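Local coordinates for protein C2 toxin component I (Clostridium botulinum, PDB 2J3X) that is the enzymatic component of the binary C2 toxin, an ADP-ribosyltransferase that modifies actin in target cells, at residues N35-A40 with L89-L94. The protein carries 2 engineered substitutions. Sequence-based numbering, arbitrary orientation. Where two conformers were deposited one is given.
Sequences NLEEVA and LLKNTL. With SO4 (sulfate ion), chain S.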
loop_
_atom_site.group_PDB
_atom_site.type_symbol
_atom_site.label_atom_id
_atom_site.label_comp_id
_atom_site.label_asym_id
_atom_site.label_seq_id
_atom_site.Cartn_x
_atom_site.Cartn_y
_atom_site.Cartn_z
ATOM N N ASN A 35 -15.326 23.619 14.065
ATOM C CA ASN A 35 -14.857 24.582 13.071
ATOM C C ASN A 35 -13.589 24.128 12.352
ATOM O O ASN A 35 -13.484 24.253 11.141
ATOM C CB ASN A 35 -14.593 25.956 13.738
ATOM C CG ASN A 35 -14.079 27.020 12.750
ATOM O OD1 ASN A 35 -14.699 27.297 11.722
ATOM N ND2 ASN A 35 -12.951 27.632 13.082
ATOM N N LEU A 36 -12.616 23.634 13.114
ATOM C CA LEU A 36 -11.345 23.175 12.467
ATOM C C LEU A 36 -11.550 22.000 11.500
ATOM O O LEU A 36 -10.974 21.971 10.402
ATOM C CB LEU A 36 -10.274 22.865 13.491
ATOM C CG LEU A 36 -9.796 24.188 14.137
ATOM C CD1 LEU A 36 -8.905 23.824 15.291
ATOM C CD2 LEU A 36 -9.091 25.141 13.125
ATOM N N GLU A 37 -12.392 21.054 11.899
ATOM C CA GLU A 37 -12.775 19.957 10.989
ATOM C C GLU A 37 -13.458 20.470 9.736
ATOM O O GLU A 37 -13.197 20.008 8.622
ATOM C CB GLU A 37 -13.723 19.012 11.688
ATOM C CG GLU A 37 -12.965 18.087 12.678
ATOM C CD GLU A 37 -13.828 17.531 13.779
ATOM O OE1 GLU A 37 -15.029 17.821 13.814
ATOM O OE2 GLU A 37 -13.267 16.851 14.663
ATOM N N GLU A 38 -14.392 21.391 9.916
ATOM C CA GLU A 38 -15.037 22.006 8.754
ATOM C C GLU A 38 -14.052 22.723 7.835
ATOM O O GLU A 38 -14.146 22.602 6.617
ATOM C CB GLU A 38 -16.145 22.993 9.188
ATOM C CG GLU A 38 -17.326 22.295 9.844
ATOM C CD GLU A 38 -18.578 23.197 9.942
ATOM O OE1 GLU A 38 -18.602 24.257 9.277
ATOM O OE2 GLU A 38 -19.531 22.830 10.662
ATOM N N VAL A 39 -13.127 23.474 8.421
ATOM C CA VAL A 39 -12.135 24.202 7.632
ATOM C C VAL A 39 -11.315 23.178 6.856
ATOM O O VAL A 39 -11.119 23.319 5.644
ATOM C CB VAL A 39 -11.238 25.078 8.511
ATOM C CG1 VAL A 39 -10.057 25.657 7.698
ATOM C CG2 VAL A 39 -12.060 26.185 9.164
ATOM N N ALA A 40 -10.923 22.096 7.531
ATOM C CA ALA A 40 -10.085 21.068 6.875
ATOM C C ALA A 40 -10.818 20.392 5.733
ATOM O O ALA A 40 -10.260 20.202 4.651
ATOM C CB ALA A 40 -9.633 20.033 7.915
ATOM N N LEU A 89 -14.510 12.017 9.289
ATOM C CA LEU A 89 -15.067 10.794 8.670
ATOM C C LEU A 89 -15.624 9.802 9.716
ATOM O O LEU A 89 -16.595 9.112 9.458
ATOM C CB LEU A 89 -14.008 10.116 7.773
ATOM C CG LEU A 89 -13.623 10.918 6.528
ATOM C CD1 LEU A 89 -12.408 10.216 5.854
ATOM C CD2 LEU A 89 -14.781 10.898 5.534
ATOM N N LEU A 90 -14.966 9.719 10.884
ATOM C CA LEU A 90 -15.358 8.769 11.947
ATOM C C LEU A 90 -16.753 9.079 12.467
ATOM O O LEU A 90 -17.414 8.207 13.035
ATOM C CB LEU A 90 -14.355 8.844 13.119
ATOM C CG LEU A 90 -13.343 7.717 13.237
ATOM C CD1 LEU A 90 -13.145 6.965 11.937
ATOM C CD2 LEU A 90 -12.028 8.192 13.862
ATOM N N LYS A 91 -17.185 10.319 12.265
ATOM C CA LYS A 91 -18.435 10.821 12.845
ATOM C C LYS A 91 -19.653 10.478 11.988
ATOM O O LYS A 91 -20.790 10.721 12.382
ATOM C CB LYS A 91 -18.326 12.332 13.037
ATOM C CG LYS A 91 -17.422 12.723 14.239
ATOM C CD LYS A 91 -17.177 14.225 14.327
ATOM C CE LYS A 91 -16.477 14.621 15.663
ATOM N NZ LYS A 91 -16.400 16.143 15.762
ATOM N N ASN A 92 -19.433 9.880 10.825
ATOM C CA ASN A 92 -20.490 9.781 9.839
ATOM C C ASN A 92 -20.477 8.434 9.162
ATOM O O ASN A 92 -19.508 8.098 8.505
ATOM C CB ASN A 92 -20.256 10.903 8.826
ATOM C CG ASN A 92 -21.514 11.340 8.123
ATOM O OD1 ASN A 92 -22.519 11.632 8.777
ATOM N ND2 ASN A 92 -21.444 11.491 6.811
ATOM N N THR A 93 -21.522 7.621 9.335
ATOM C CA THR A 93 -21.501 6.266 8.803
ATOM C C THR A 93 -22.669 5.984 7.858
ATOM O O THR A 93 -23.810 6.435 8.120
ATOM C CB THR A 93 -21.539 5.227 9.923
ATOM O OG1 THR A 93 -22.666 5.473 10.774
ATOM C CG2 THR A 93 -20.269 5.332 10.801
ATOM N N LEU A 94 -22.419 5.196 6.805
ATOM C CA LEU A 94 -23.454 4.896 5.804
ATOM C C LEU A 94 -24.633 4.138 6.399
ATOM O O LEU A 94 -24.425 3.187 7.158
ATOM C CB LEU A 94 -22.882 4.039 4.676
ATOM C CG LEU A 94 -22.001 4.871 3.711
ATOM C CD1 LEU A 94 -21.209 3.920 2.821
ATOM C CD2 LEU A 94 -22.856 5.880 2.869
HETATM S S SO4 S . -16.415 24.568 17.345
HETATM O O1 SO4 S . -16.582 25.900 17.926
HETATM O O2 SO4 S . -17.174 23.577 18.101
HETATM O O3 SO4 S . -16.881 24.584 15.960
HETATM O O4 SO4 S . -15.002 24.216 17.407
#
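A single salt bridge between Glu37, in the first turn of helix 35-42, and Lys91, in the turn that follows helix 77-90, ties two parts of the N-terminal helical region together and illustrates how one ion pair can span widely spaced backbones. Glu37 CA and Lys91 CA stand 10.9 Å apart. Both side chains reach across from opposite directions, each with CG anti to its own carbonyl carbon and an extended chain beyond; in Lys91 every later torsion is close to 180°. Lys91 NZ gives its main bond to the syn lone pair of Glu37 OE1 at 2.9 Å, while Glu37 OE2, 3.4 Å from NZ, takes only a weak one. The ammonium is thus held unevenly between both oxygens, and it also bonds to Lys32 O. Its charge probably eases the proximity of the Glu37 and Glu87 carboxylates. At the same helix start, Asn35 N donates to O3 of a sulfate, probably from the crystallisation liquor, in a bent bond (2.6 Å, 132° at the hydrogen), and Glu37 N donates to Asn34 OD1. Anion binding at a first-turn backbone N-H is typical of a helix N-terminus, here beside a helix-to-loop salt bridge in the N-terminal ADP-ribosyltransferase exoenzyme family region.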